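Local coordinates for flagella basal body P-ring formation protein FlgA (Salmonella typhimurium, PDB 3TEE) that takes part in assembly of the flagellar P-ring in the periplasm, probably as a chaperone or modulator of the process, at residues A5-W10 with R64-N69; R113-A118 with Q128-T133; T9-R14 with V53-R58; V147-N152 with A174-T179. One frame throughout, in Å; residues are numbered along the deposited sequence.

Contact 1: A5-W10 with R64-N69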
loop_
_atom_site.group_PDB
_atom_site.type_symbol
_atom_site.label_atom_id
_atom_site.label_comp_id
_atom_site.label_asym_id
_atom_site.label_seq_id
_atom_site.Cartn_x
_atom_site.Cartn_y
_atom_site.Cartn_z
ATOM N N ALA A 5 21.046 -17.776 -18.749
ATOM C CA ALA A 5 21.471 -18.144 -17.386
ATOM C C ALA A 5 21.706 -16.859 -16.536
ATOM O O ALA A 5 21.303 -16.799 -15.384
ATOM C CB ALA A 5 22.759 -18.961 -17.461
ATOM N N GLN A 6 22.342 -15.842 -17.133
ATOM C CA GLN A 6 22.616 -14.570 -16.463
ATOM C C GLN A 6 21.327 -13.835 -16.153
ATOM O O GLN A 6 21.144 -13.415 -15.012
ATOM C CB GLN A 6 23.535 -13.704 -17.343
ATOM C CG GLN A 6 24.965 -14.242 -17.440
ATOM C CD GLN A 6 25.847 -13.362 -18.320
ATOM O OE1 GLN A 6 25.381 -12.423 -18.942
ATOM N NE2 GLN A 6 27.129 -13.659 -18.420
ATOM N N LEU A 7 20.422 -13.703 -17.126
ATOM C CA LEU A 7 19.123 -13.065 -16.872
ATOM C C LEU A 7 18.316 -13.837 -15.833
ATOM O O LEU A 7 17.677 -13.202 -15.006
ATOM C CB LEU A 7 18.283 -12.905 -18.160
ATOM C CG LEU A 7 18.787 -11.829 -19.151
ATOM C CD1 LEU A 7 18.138 -12.019 -20.497
ATOM C CD2 LEU A 7 18.543 -10.408 -18.611
ATOM N N THR A 8 18.318 -15.192 -15.896
ATOM C CA THR A 8 17.595 -16.037 -14.919
ATOM C C THR A 8 18.117 -15.784 -13.494
ATOM O O THR A 8 17.319 -15.591 -12.569
ATOM C CB THR A 8 17.647 -17.527 -15.330
ATOM O OG1 THR A 8 16.990 -17.671 -16.607
ATOM C CG2 THR A 8 17.002 -18.449 -14.272
ATOM N N THR A 9 19.447 -15.773 -13.329
ATOM C CA THR A 9 20.083 -15.466 -12.041
ATOM C C THR A 9 19.775 -14.004 -11.632
ATOM O O THR A 9 19.431 -13.748 -10.475
ATOM C CB THR A 9 21.611 -15.777 -12.089
ATOM O OG1 THR A 9 21.782 -17.182 -12.258
ATOM C CG2 THR A 9 22.350 -15.334 -10.812
ATOM N N TRP A 10 19.893 -13.052 -12.570
ATOM C CA TRP A 10 19.628 -11.653 -12.230
ATOM C C TRP A 10 18.185 -11.451 -11.708
ATOM O O TRP A 10 18.006 -10.924 -10.602
ATOM C CB TRP A 10 19.940 -10.731 -13.419
ATOM C CG TRP A 10 19.921 -9.271 -13.092
ATOM C CD1 TRP A 10 20.876 -8.568 -12.418
ATOM C CD2 TRP A 10 18.982 -8.314 -13.576
ATOM N NE1 TRP A 10 20.556 -7.228 -12.406
ATOM C CE2 TRP A 10 19.384 -7.046 -13.090
ATOM C CE3 TRP A 10 17.816 -8.407 -14.361
ATOM C CZ2 TRP A 10 18.691 -5.870 -13.399
ATOM C CZ3 TRP A 10 17.107 -7.239 -14.636
ATOM C CH2 TRP A 10 17.542 -5.994 -14.145
ATOM N N ARG A 64 21.883 -2.447 -25.358
ATOM C CA ARG A 64 20.808 -3.259 -25.940
ATOM C C ARG A 64 19.539 -3.101 -25.160
ATOM O O ARG A 64 19.599 -3.018 -23.927
ATOM C CB ARG A 64 21.176 -4.760 -25.943
ATOM C CG ARG A 64 22.544 -5.086 -26.585
ATOM C CD ARG A 64 22.634 -4.693 -28.050
ATOM N NE ARG A 64 23.832 -5.265 -28.662
ATOM C CZ ARG A 64 23.979 -5.490 -29.960
ATOM N NH1 ARG A 64 23.012 -5.167 -30.810
ATOM N NH2 ARG A 64 25.089 -6.050 -30.419
ATOM N N TYR A 65 18.386 -3.103 -25.864
ATOM C CA TYR A 65 17.066 -3.067 -25.235
ATOM C C TYR A 65 16.489 -4.456 -25.435
ATOM O O TYR A 65 16.093 -4.808 -26.554
ATOM C CB TYR A 65 16.128 -2.020 -25.874
ATOM C CG TYR A 65 16.525 -0.565 -25.757
ATOM C CD1 TYR A 65 17.216 -0.095 -24.641
ATOM C CD2 TYR A 65 16.114 0.367 -26.705
ATOM C CE1 TYR A 65 17.546 1.258 -24.508
ATOM C CE2 TYR A 65 16.408 1.723 -26.567
ATOM C CZ TYR A 65 17.136 2.163 -25.473
ATOM O OH TYR A 65 17.452 3.496 -25.354
ATOM N N LEU A 66 16.506 -5.273 -24.388
ATOM C CA LEU A 66 16.004 -6.634 -24.490
ATOM C C LEU A 66 14.564 -6.714 -24.030
ATOM O O LEU A 66 14.169 -6.014 -23.098
ATOM C CB LEU A 66 16.878 -7.633 -23.689
ATOM C CG LEU A 66 18.406 -7.570 -23.887
ATOM C CD1 LEU A 66 19.086 -8.584 -22.999
ATOM C CD2 LEU A 66 18.820 -7.800 -25.372
ATOM N N GLN A 67 13.771 -7.551 -24.694
ATOM C CA GLN A 67 12.395 -7.770 -24.269
ATOM C C GLN A 67 12.374 -9.172 -23.718
ATOM O O GLN A 67 12.822 -10.109 -24.382
ATOM C CB GLN A 67 11.393 -7.632 -25.424
ATOM C CG GLN A 67 11.294 -6.220 -26.015
ATOM C CD GLN A 67 10.281 -6.210 -27.133
ATOM O OE1 GLN A 67 10.427 -6.903 -28.152
ATOM N NE2 GLN A 67 9.191 -5.493 -26.920
ATOM N N VAL A 68 11.954 -9.309 -22.460
ATOM C CA VAL A 68 11.932 -10.625 -21.823
ATOM C C VAL A 68 10.562 -10.849 -21.183
ATOM O O VAL A 68 9.873 -9.902 -20.825
ATOM C CB VAL A 68 13.069 -10.861 -20.769
ATOM C CG1 VAL A 68 14.468 -10.684 -21.364
ATOM C CG2 VAL A 68 12.886 -9.974 -19.540
ATOM N N ASN A 69 10.212 -12.095 -21.008
ATOM C CA ASN A 69 9.034 -12.477 -20.252
ATOM C C ASN A 69 9.573 -13.146 -18.968
ATOM O O ASN A 69 10.409 -14.046 -19.032
ATOM C CB ASN A 69 8.126 -13.435 -21.027
ATOM C CG ASN A 69 6.957 -13.881 -20.161
ATOM O OD1 ASN A 69 6.983 -14.947 -19.560
ATOM N ND2 ASN A 69 5.996 -13.005 -19.942
#

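Contact 2: R113-A118 with Q128-T133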
loop_
_atom_site.group_PDB
_atom_site.type_symbol
_atom_site.label_atom_id
_atom_site.label_comp_id
_atom_site.label_asym_id
_atom_site.label_seq_id
_atom_site.Cartn_x
_atom_site.Cartn_y
_atom_site.Cartn_z
ATOM N N ARG A 113 1.123 -8.494 5.834
ATOM C CA ARG A 113 1.199 -7.375 6.788
ATOM C C ARG A 113 0.461 -6.137 6.273
ATOM O O ARG A 113 -0.106 -5.405 7.084
ATOM C CB ARG A 113 2.661 -7.050 7.153
ATOM C CG ARG A 113 3.360 -8.196 7.891
ATOM C CD ARG A 113 4.798 -7.871 8.247
ATOM N NE ARG A 113 5.718 -8.088 7.126
ATOM C CZ ARG A 113 6.238 -7.119 6.379
ATOM N NH1 ARG A 113 5.912 -5.850 6.598
ATOM N NH2 ARG A 113 7.069 -7.413 5.385
ATOM N N GLN A 114 0.406 -5.941 4.932
ATOM C CA GLN A 114 -0.306 -4.820 4.291
ATOM C C GLN A 114 -1.829 -4.845 4.551
ATOM O O GLN A 114 -2.480 -3.823 4.353
ATOM C CB GLN A 114 -0.085 -4.803 2.757
ATOM C CG GLN A 114 1.364 -4.790 2.243
ATOM C CD GLN A 114 1.389 -4.748 0.724
ATOM O OE1 GLN A 114 0.886 -3.790 0.114
ATOM N NE2 GLN A 114 1.947 -5.794 0.062
ATOM N N ILE A 115 -2.405 -6.014 4.919
ATOM C CA ILE A 115 -3.849 -6.158 5.160
ATOM C C ILE A 115 -4.269 -6.035 6.637
ATOM O O ILE A 115 -5.429 -6.268 6.977
ATOM C CB ILE A 115 -4.553 -7.305 4.351
ATOM C CG1 ILE A 115 -4.016 -8.718 4.672
ATOM C CG2 ILE A 115 -4.491 -7.037 2.853
ATOM C CD1 ILE A 115 -4.425 -9.336 6.058
ATOM N N GLN A 116 -3.317 -5.664 7.512
ATOM C CA GLN A 116 -3.586 -5.431 8.933
ATOM C C GLN A 116 -4.498 -4.202 9.044
ATOM O O GLN A 116 -4.248 -3.192 8.389
ATOM C CB GLN A 116 -2.276 -5.218 9.709
ATOM C CG GLN A 116 -1.500 -6.515 9.960
ATOM C CD GLN A 116 -0.254 -6.293 10.786
ATOM O OE1 GLN A 116 -0.238 -5.514 11.750
ATOM N NE2 GLN A 116 0.810 -7.004 10.448
ATOM N N ASP A 117 -5.602 -4.327 9.778
ATOM C CA ASP A 117 -6.624 -3.273 9.920
ATOM C C ASP A 117 -7.290 -2.817 8.592
ATOM O O ASP A 117 -7.812 -1.702 8.515
ATOM C CB ASP A 117 -6.135 -2.083 10.780
ATOM C CG ASP A 117 -6.307 -2.325 12.261
ATOM O OD1 ASP A 117 -7.451 -2.215 12.750
ATOM O OD2 ASP A 117 -5.301 -2.662 12.927
ATOM N N ALA A 118 -7.274 -3.680 7.556
ATOM C CA ALA A 118 -7.912 -3.376 6.276
ATOM C C ALA A 118 -9.377 -3.776 6.335
ATOM O O ALA A 118 -9.759 -4.656 7.104
ATOM C CB ALA A 118 -7.207 -4.097 5.146
ATOM N N GLN A 128 -10.551 -15.025 -4.657
ATOM C CA GLN A 128 -10.241 -13.721 -5.253
ATOM C C GLN A 128 -8.889 -13.154 -4.742
ATOM O O GLN A 128 -8.733 -13.004 -3.540
ATOM C CB GLN A 128 -11.363 -12.741 -4.871
ATOM C CG GLN A 128 -11.525 -11.538 -5.768
ATOM C CD GLN A 128 -12.965 -11.091 -5.932
ATOM O OE1 GLN A 128 -13.903 -11.465 -5.180
ATOM N NE2 GLN A 128 -13.162 -10.243 -6.920
ATOM N N PRO A 129 -7.945 -12.736 -5.614
ATOM C CA PRO A 129 -6.751 -12.035 -5.107
ATOM C C PRO A 129 -7.187 -10.702 -4.490
ATOM O O PRO A 129 -8.110 -10.030 -5.006
ATOM C CB PRO A 129 -5.912 -11.794 -6.377
ATOM C CG PRO A 129 -6.427 -12.785 -7.379
ATOM C CD PRO A 129 -7.907 -12.851 -7.087
ATOM N N VAL A 130 -6.584 -10.349 -3.357
ATOM C CA VAL A 130 -6.916 -9.110 -2.658
ATOM C C VAL A 130 -6.134 -7.969 -3.313
ATOM O O VAL A 130 -4.896 -7.947 -3.250
ATOM C CB VAL A 130 -6.668 -9.203 -1.130
ATOM C CG1 VAL A 130 -6.865 -7.843 -0.447
ATOM C CG2 VAL A 130 -7.570 -10.269 -0.491
ATOM N N GLN A 131 -6.852 -7.051 -3.960
ATOM C CA GLN A 131 -6.231 -5.874 -4.591
ATOM C C GLN A 131 -6.385 -4.654 -3.706
ATOM O O GLN A 131 -7.374 -4.546 -2.983
ATOM C CB GLN A 131 -6.821 -5.602 -5.971
ATOM C CG GLN A 131 -6.558 -6.717 -6.982
ATOM C CD GLN A 131 -7.434 -6.496 -8.190
ATOM O OE1 GLN A 131 -8.520 -7.068 -8.302
ATOM N NE2 GLN A 131 -6.992 -5.645 -9.111
ATOM N N LEU A 132 -5.399 -3.743 -3.737
ATOM C CA LEU A 132 -5.427 -2.481 -2.962
ATOM C C LEU A 132 -6.676 -1.625 -3.263
ATOM O O LEU A 132 -7.216 -0.996 -2.356
ATOM C CB LEU A 132 -4.132 -1.674 -3.167
ATOM C CG LEU A 132 -2.850 -2.259 -2.552
ATOM C CD1 LEU A 132 -1.638 -1.467 -2.995
ATOM C CD2 LEU A 132 -2.907 -2.256 -1.024
ATOM N N THR A 133 -7.182 -1.676 -4.508
ATOM C CA THR A 133 -8.414 -0.975 -4.909
ATOM C C THR A 133 -9.691 -1.542 -4.254
ATOM O O THR A 133 -10.720 -0.872 -4.290
ATOM C CB THR A 133 -8.563 -0.970 -6.439
ATOM O OG1 THR A 133 -8.375 -2.298 -6.951
ATOM C CG2 THR A 133 -7.612 0.008 -7.118
#

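Contact 3: T9-R14 with V53-R58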
loop_
_atom_site.group_PDB
_atom_site.type_symbol
_atom_site.label_atom_id
_atom_site.label_comp_id
_atom_site.label_asym_id
_atom_site.label_seq_id
_atom_site.Cartn_x
_atom_site.Cartn_y
_atom_site.Cartn_z
ATOM N N THR A 9 19.447 -15.773 -13.329
ATOM C CA THR A 9 20.083 -15.466 -12.041
ATOM C C THR A 9 19.775 -14.004 -11.632
ATOM O O THR A 9 19.431 -13.748 -10.475
ATOM C CB THR A 9 21.611 -15.777 -12.089
ATOM O OG1 THR A 9 21.782 -17.182 -12.258
ATOM C CG2 THR A 9 22.350 -15.334 -10.812
ATOM N N TRP A 10 19.893 -13.052 -12.570
ATOM C CA TRP A 10 19.628 -11.653 -12.230
ATOM C C TRP A 10 18.185 -11.451 -11.708
ATOM O O TRP A 10 18.006 -10.924 -10.602
ATOM C CB TRP A 10 19.940 -10.731 -13.419
ATOM C CG TRP A 10 19.921 -9.271 -13.092
ATOM C CD1 TRP A 10 20.876 -8.568 -12.418
ATOM C CD2 TRP A 10 18.982 -8.314 -13.576
ATOM N NE1 TRP A 10 20.556 -7.228 -12.406
ATOM C CE2 TRP A 10 19.384 -7.046 -13.090
ATOM C CE3 TRP A 10 17.816 -8.407 -14.361
ATOM C CZ2 TRP A 10 18.691 -5.870 -13.399
ATOM C CZ3 TRP A 10 17.107 -7.239 -14.636
ATOM C CH2 TRP A 10 17.542 -5.994 -14.145
ATOM N N PHE A 11 17.178 -11.911 -12.453
ATOM C CA PHE A 11 15.788 -11.765 -11.989
ATOM C C PHE A 11 15.506 -12.567 -10.737
ATOM O O PHE A 11 14.750 -12.080 -9.907
ATOM C CB PHE A 11 14.768 -12.123 -13.078
ATOM C CG PHE A 11 14.562 -10.994 -14.055
ATOM C CD1 PHE A 11 13.719 -9.924 -13.740
ATOM C CD2 PHE A 11 15.172 -11.015 -15.305
ATOM C CE1 PHE A 11 13.520 -8.879 -14.647
ATOM C CE2 PHE A 11 14.987 -9.961 -16.206
ATOM C CZ PHE A 11 14.137 -8.919 -15.882
ATOM N N SER A 12 16.089 -13.787 -10.590
ATOM C CA SER A 12 15.921 -14.596 -9.352
ATOM C C SER A 12 16.401 -13.787 -8.114
ATOM O O SER A 12 15.698 -13.713 -7.107
ATOM C CB SER A 12 16.730 -15.898 -9.446
ATOM O OG SER A 12 16.153 -16.793 -10.389
ATOM N N GLN A 13 17.616 -13.237 -8.180
ATOM C CA GLN A 13 18.212 -12.432 -7.085
ATOM C C GLN A 13 17.378 -11.152 -6.848
ATOM O O GLN A 13 17.069 -10.830 -5.702
ATOM C CB GLN A 13 19.670 -12.062 -7.394
ATOM C CG GLN A 13 20.600 -13.281 -7.293
ATOM C CD GLN A 13 22.000 -13.092 -7.828
ATOM O OE1 GLN A 13 22.314 -12.082 -8.462
ATOM N NE2 GLN A 13 22.864 -14.102 -7.621
ATOM N N ARG A 14 16.986 -10.458 -7.930
ATOM C CA ARG A 14 16.146 -9.247 -7.816
ATOM C C ARG A 14 14.800 -9.531 -7.130
ATOM O O ARG A 14 14.249 -8.659 -6.443
ATOM C CB ARG A 14 15.821 -8.710 -9.203
ATOM C CG ARG A 14 16.881 -7.825 -9.746
ATOM C CD ARG A 14 16.451 -7.318 -11.100
ATOM N NE ARG A 14 15.350 -6.350 -11.055
ATOM C CZ ARG A 14 15.482 -5.056 -10.781
ATOM N NH1 ARG A 14 16.672 -4.553 -10.476
ATOM N NH2 ARG A 14 14.423 -4.262 -10.781
ATOM N N VAL A 53 8.790 -7.518 -19.622
ATOM C CA VAL A 53 9.566 -6.361 -19.193
ATOM C C VAL A 53 10.673 -6.025 -20.178
ATOM O O VAL A 53 11.108 -6.878 -20.946
ATOM C CB VAL A 53 10.107 -6.496 -17.738
ATOM C CG1 VAL A 53 8.971 -6.665 -16.707
ATOM C CG2 VAL A 53 11.113 -7.631 -17.619
ATOM N N ASN A 54 11.169 -4.791 -20.109
ATOM C CA ASN A 54 12.285 -4.386 -20.948
ATOM C C ASN A 54 13.524 -4.343 -20.062
ATOM O O ASN A 54 13.471 -3.822 -18.945
ATOM C CB ASN A 54 12.028 -3.011 -21.600
ATOM C CG ASN A 54 10.816 -3.007 -22.521
ATOM O OD1 ASN A 54 10.658 -3.867 -23.393
ATOM N ND2 ASN A 54 9.932 -2.034 -22.338
ATOM N N VAL A 55 14.619 -4.924 -20.541
ATOM C CA VAL A 55 15.889 -4.926 -19.808
ATOM C C VAL A 55 16.926 -4.239 -20.667
ATOM O O VAL A 55 17.106 -4.626 -21.823
ATOM C CB VAL A 55 16.352 -6.362 -19.453
ATOM C CG1 VAL A 55 17.763 -6.364 -18.838
ATOM C CG2 VAL A 55 15.358 -7.046 -18.525
ATOM N N VAL A 56 17.655 -3.284 -20.083
ATOM C CA VAL A 56 18.762 -2.630 -20.749
ATOM C C VAL A 56 19.996 -3.496 -20.441
ATOM O O VAL A 56 20.222 -3.856 -19.286
ATOM C CB VAL A 56 18.939 -1.152 -20.314
ATOM C CG1 VAL A 56 20.210 -0.553 -20.925
ATOM C CG2 VAL A 56 17.712 -0.330 -20.726
ATOM N N ALA A 57 20.739 -3.888 -21.477
ATOM C CA ALA A 57 21.951 -4.698 -21.304
ATOM C C ALA A 57 23.094 -3.915 -21.915
ATOM O O ALA A 57 23.085 -3.627 -23.122
ATOM C CB ALA A 57 21.795 -6.053 -21.990
ATOM N N ARG A 58 24.050 -3.501 -21.074
ATOM C CA ARG A 58 25.156 -2.681 -21.552
ATOM C C ARG A 58 26.439 -3.457 -21.660
ATOM O O ARG A 58 26.741 -4.245 -20.778
ATOM C CB ARG A 58 25.400 -1.473 -20.622
ATOM C CG ARG A 58 24.329 -0.379 -20.691
ATOM C CD ARG A 58 24.785 0.800 -19.833
ATOM N NE ARG A 58 23.934 1.985 -19.967
ATOM C CZ ARG A 58 22.784 2.153 -19.328
ATOM N NH1 ARG A 58 22.079 3.263 -19.500
ATOM N NH2 ARG A 58 22.318 1.207 -18.526
#

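Contact 4: V147-N152 with A174-T179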
loop_
_atom_site.group_PDB
_atom_site.type_symbol
_atom_site.label_atom_id
_atom_site.label_comp_id
_atom_site.label_asym_id
_atom_site.label_seq_id
_atom_site.Cartn_x
_atom_site.Cartn_y
_atom_site.Cartn_z
ATOM N N VAL A 147 -15.575 11.911 20.670
ATOM C CA VAL A 147 -14.117 11.941 20.476
ATOM C C VAL A 147 -13.501 13.025 21.346
ATOM O O VAL A 147 -14.213 13.907 21.828
ATOM C CB VAL A 147 -13.710 12.144 18.992
ATOM C CG1 VAL A 147 -14.090 10.941 18.129
ATOM C CG2 VAL A 147 -14.294 13.437 18.422
ATOM N N GLN A 148 -12.177 12.980 21.493
ATOM C CA GLN A 148 -11.423 13.958 22.255
ATOM C C GLN A 148 -10.591 14.779 21.286
ATOM O O GLN A 148 -9.881 14.228 20.441
ATOM C CB GLN A 148 -10.514 13.271 23.307
ATOM C CG GLN A 148 -11.249 12.812 24.567
ATOM C CD GLN A 148 -11.493 13.921 25.566
ATOM O OE1 GLN A 148 -12.631 14.175 25.968
ATOM N NE2 GLN A 148 -10.433 14.584 26.020
ATOM N N VAL A 149 -10.717 16.099 21.390
ATOM C CA VAL A 149 -9.950 17.042 20.585
ATOM C C VAL A 149 -8.814 17.542 21.480
ATOM O O VAL A 149 -9.062 18.016 22.592
ATOM C CB VAL A 149 -10.820 18.203 20.036
ATOM C CG1 VAL A 149 -9.957 19.253 19.343
ATOM C CG2 VAL A 149 -11.903 17.686 19.090
ATOM N N ILE A 150 -7.585 17.417 20.996
ATOM C CA ILE A 150 -6.378 17.820 21.706
ATOM C C ILE A 150 -5.625 18.826 20.853
ATOM O O ILE A 150 -5.104 18.481 19.794
ATOM C CB ILE A 150 -5.494 16.589 22.092
ATOM C CG1 ILE A 150 -6.304 15.546 22.916
ATOM C CG2 ILE A 150 -4.207 17.027 22.825
ATOM C CD1 ILE A 150 -5.634 14.157 23.094
ATOM N N ALA A 151 -5.565 20.071 21.327
ATOM C CA ALA A 151 -4.836 21.139 20.659
ATOM C C ALA A 151 -3.651 21.571 21.521
ATOM O O ALA A 151 -3.809 21.738 22.728
ATOM C CB ALA A 151 -5.757 22.305 20.370
ATOM N N ASN A 152 -2.459 21.690 20.909
ATOM C CA ASN A 152 -1.212 22.060 21.588
ATOM C C ASN A 152 -0.331 22.993 20.750
ATOM O O ASN A 152 -0.276 22.857 19.523
ATOM C CB ASN A 152 -0.432 20.811 21.989
ATOM C CG ASN A 152 -0.744 20.313 23.379
ATOM O OD1 ASN A 152 -1.740 19.620 23.612
ATOM N ND2 ASN A 152 0.119 20.638 24.335
ATOM N N ALA A 174 -10.460 14.547 10.546
ATOM C CA ALA A 174 -11.798 14.348 11.096
ATOM C C ALA A 174 -12.349 15.677 11.584
ATOM O O ALA A 174 -11.639 16.448 12.233
ATOM C CB ALA A 174 -11.787 13.334 12.226
ATOM N N ARG A 175 -13.592 15.966 11.196
ATOM C CA ARG A 175 -14.312 17.153 11.620
ATOM C C ARG A 175 -15.072 16.717 12.855
ATOM O O ARG A 175 -15.510 15.563 12.956
ATOM C CB ARG A 175 -15.242 17.695 10.519
ATOM C CG ARG A 175 -14.482 18.162 9.271
ATOM C CD ARG A 175 -15.390 18.589 8.120
ATOM N NE ARG A 175 -16.616 17.785 7.992
ATOM C CZ ARG A 175 -16.713 16.634 7.329
ATOM N NH1 ARG A 175 -15.650 16.114 6.720
ATOM N NH2 ARG A 175 -17.874 15.989 7.275
ATOM N N VAL A 176 -15.110 17.598 13.841
ATOM C CA VAL A 176 -15.690 17.303 15.143
ATOM C C VAL A 176 -16.639 18.414 15.525
ATOM O O VAL A 176 -16.242 19.584 15.578
ATOM C CB VAL A 176 -14.564 17.132 16.221
ATOM C CG1 VAL A 176 -15.149 16.826 17.590
ATOM C CG2 VAL A 176 -13.547 16.067 15.821
ATOM N N ARG A 177 -17.883 18.048 15.833
ATOM C CA ARG A 177 -18.836 19.036 16.293
ATOM C C ARG A 177 -18.696 19.153 17.818
ATOM O O ARG A 177 -18.839 18.165 18.542
ATOM C CB ARG A 177 -20.262 18.638 15.875
ATOM C CG ARG A 177 -21.332 19.623 16.296
ATOM C CD ARG A 177 -22.729 19.061 16.025
ATOM N NE ARG A 177 -23.708 20.087 16.367
ATOM C CZ ARG A 177 -24.177 20.307 17.589
ATOM N NH1 ARG A 177 -23.844 19.504 18.595
ATOM N NH2 ARG A 177 -25.004 21.311 17.811
ATOM N N MET A 178 -18.369 20.351 18.293
ATOM C CA MET A 178 -18.306 20.661 19.725
ATOM C C MET A 178 -19.751 20.813 20.226
ATOM O O MET A 178 -20.668 21.008 19.414
ATOM C CB MET A 178 -17.497 21.952 19.980
ATOM C CG MET A 178 -16.126 21.943 19.312
ATOM S SD MET A 178 -15.217 20.404 19.571
ATOM C CE MET A 178 -14.422 20.805 21.023
ATOM N N THR A 179 -19.958 20.729 21.549
ATOM C CA THR A 179 -21.284 20.800 22.170
ATOM C C THR A 179 -22.158 21.994 21.741
ATOM O O THR A 179 -23.367 21.823 21.583
ATOM C CB THR A 179 -21.207 20.524 23.687
ATOM O OG1 THR A 179 -22.527 20.286 24.182
ATOM C CG2 THR A 179 -20.533 21.657 24.470
#

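Contact 1: A5-W10 with R64-N69
Leu-7 of the helix meets Leu-66 and Val-68 of the strand through one branch, its CD1 methyl. The closer partner is Val-68, whose CG1 lies 4.0 Å from CD1 of Leu-7, and the two side chains run past each other at a slant rather than end on. Leu-66 approaches with its own CD1, which stands 4.4 Å from Leu-7 CD1, a looser brush of methyl on methyl. Because Leu-66 and Val-68 are two residues apart, both point from the same face of the strand toward the helix, and a single leucine branch can touch both. Chi1 of Leu-7 (-72°) sets CG beside the backbone N, and the nearly extended chi2 (165°) carries CD1 out toward the strand. This is helix-on-sheet packing, helix 2-14 lying on one face of an antiparallel sheet and meeting it here through apolar side chains; the backbones remain well apart, with the CA atoms of Leu-7 and Val-68 at 9.1 Å. All three residues are buried. Around them, Val-24 of strand 21-26 touches both Leu-7 and Val-68, while Phe-41 of strand 40-42 packs on Leu-7. Leu-66 and Val-68 are hydrogen-bonded through their backbones to Val-55 and Val-53 of the adjoining strand.

Contact 2: R113-A118 with Q128-T133
Ile-115 and Val-130 face each other across 8.9 Å between their CA atoms, the first at the end of a short 3-10 segment and the start of a type II beta turn that runs to Ala-118, the second in an extended loop. The turn is closed by Ala-118 N bonding to Ile-115 O at 3.2 Å, and Asp-117 takes the positive phi (60°) expected at the third position of such a turn. Across the contact, the CG2 methyl of Ile-115 meets the CG1 methyl of Val-130 at 4.1 Å, with the two side chains set about perpendicular. Ile-115 has CG1 between its backbone N and carbonyl carbon (chi1 62°), leaving CG2 as the branch that faces Val-130. On the valine side, a chi1 of 173° places CG1 opposite the backbone N, and this branch does the touching. A second, more peripheral meeting pairs the outer part of the Gln-114 side chain with Leu-132, whose CD2 end leans closer than its CB direction alone would suggest. No hydrogen bond joins the two loops here. Their apolar centre is completed by neighbouring strands: Val-94 of strand 94-100 and Ile-135 of strand 135-137 each touch both Ile-115 and Val-130, while Val-77 and Val-79 of the long strand 62-79 pack on Val-130, so the loops bridge the sheet and the two-stranded 118-120/135-137 pair.

Contact 3: T9-R14 with V53-R58
Val-55 offers its CG2 methyl to two aromatic rings of the helix at once. It sits at the edge of the Phe-11 ring, near the ring plane, with CG2 3.5 Å from Phe-11 CZ. The same methyl lies 4.3 Å from CZ3 of Trp-10. Val-53, two residues earlier on the same strand face, brings its CG2 to 3.7 Å from CZ of Phe-11, at a slant to the ring. The phenyl side chain slides past each valine in the opposite direction. CE3 of Trp-10 lies 3.7 Å above one face of the Phe-11 ring, offset toward the rim, while CE2 of Phe-11 stands in the plane of the indole, at its edge. CD of Arg-14, one helical turn on, rests 3.3 Å above one indole face. With chi1 at -170° the indole stands opposite the Trp-10 backbone N. This is helix-on-sheet packing, in which aromatic rings and valine methyls together bridge the 12.7 Å between segment axes running at 116° to each other. Beyond this layer, Phe-41 of strand 40-42 meets the Trp-10 ring and packs on Val-55; Val-22 and Val-24 of strand 21-26 touch Phe-11, and Met-43, in a loop, touches both aromatics and Val-53.

Contact 4: V147-N152 with A174-T179
No flat side chain takes part where Val-147 and Val-149 meet Val-176 and Met-178, so there are no ring faces or edges to divide, and the fit is one of branched methyls. Val-176 is central. Its CG1 lies 3.6 Å from CG2 of Val-147 and 3.7 Å from CG2 of Val-149, so a single methyl serves two residues of the other strand. The two approaches differ in direction: Val-149 and Val-176 reach for each other tip to tip, whereas Val-147 comes past Val-176 at an angle. CG2 of Val-147 also nears the second branch of Val-176, at 3.8 Å from CG2. Both branches of Val-176 are therefore engaged by Val-147, and the valine trio is closely fitted. Met-178 joins from further along its chain. Its CB does not aim at the partner strand, but successive turns of like sense at chi1 (-52°) and chi2 (-47°) bend the chain round until SD stands 4.3 Å from CG2 of Val-149, a thioether laid against a methyl. Outside the two segments, Val-184 of strand 183-188 packs on Val-149 and Met-178, and Ile-194 and Ile-196 of strand 194-197 touch Val-176 and Val-149 respectively. The segment axes come within 8.8 Å and cross at about a right angle (101°). The two strands are not neighbours in the sheet, and their valine methyls meet across its interior; the sheet is a five-strand up-and-down meander whose first strand, 146-152, also pairs with its last, 194-197.

The contacts fall into an N-terminal pair, a middle one and a distal one. Contacts 1 and 3 have centres about 5 Å apart: helix 2-14 presses on the adjacent strands 62-79 and 53-59 of one sheet, where Arg-64 N and Ala-57 O lie 2.8 Å apart in a probable hydrogen bond. The Cys-36 to Cys-59 disulfide ties this same region. Contact 2 lies near the chain centre, about 31 Å from contact 1 and 30 Å from contact 4 between centres. Contacts 1 and 4 are on opposite sides of the chain centre, their own centres about 56 Å apart. The separation fits the open form of this crystal structure; flexibility of FlgA has been linked to regulation of P-ring assembly.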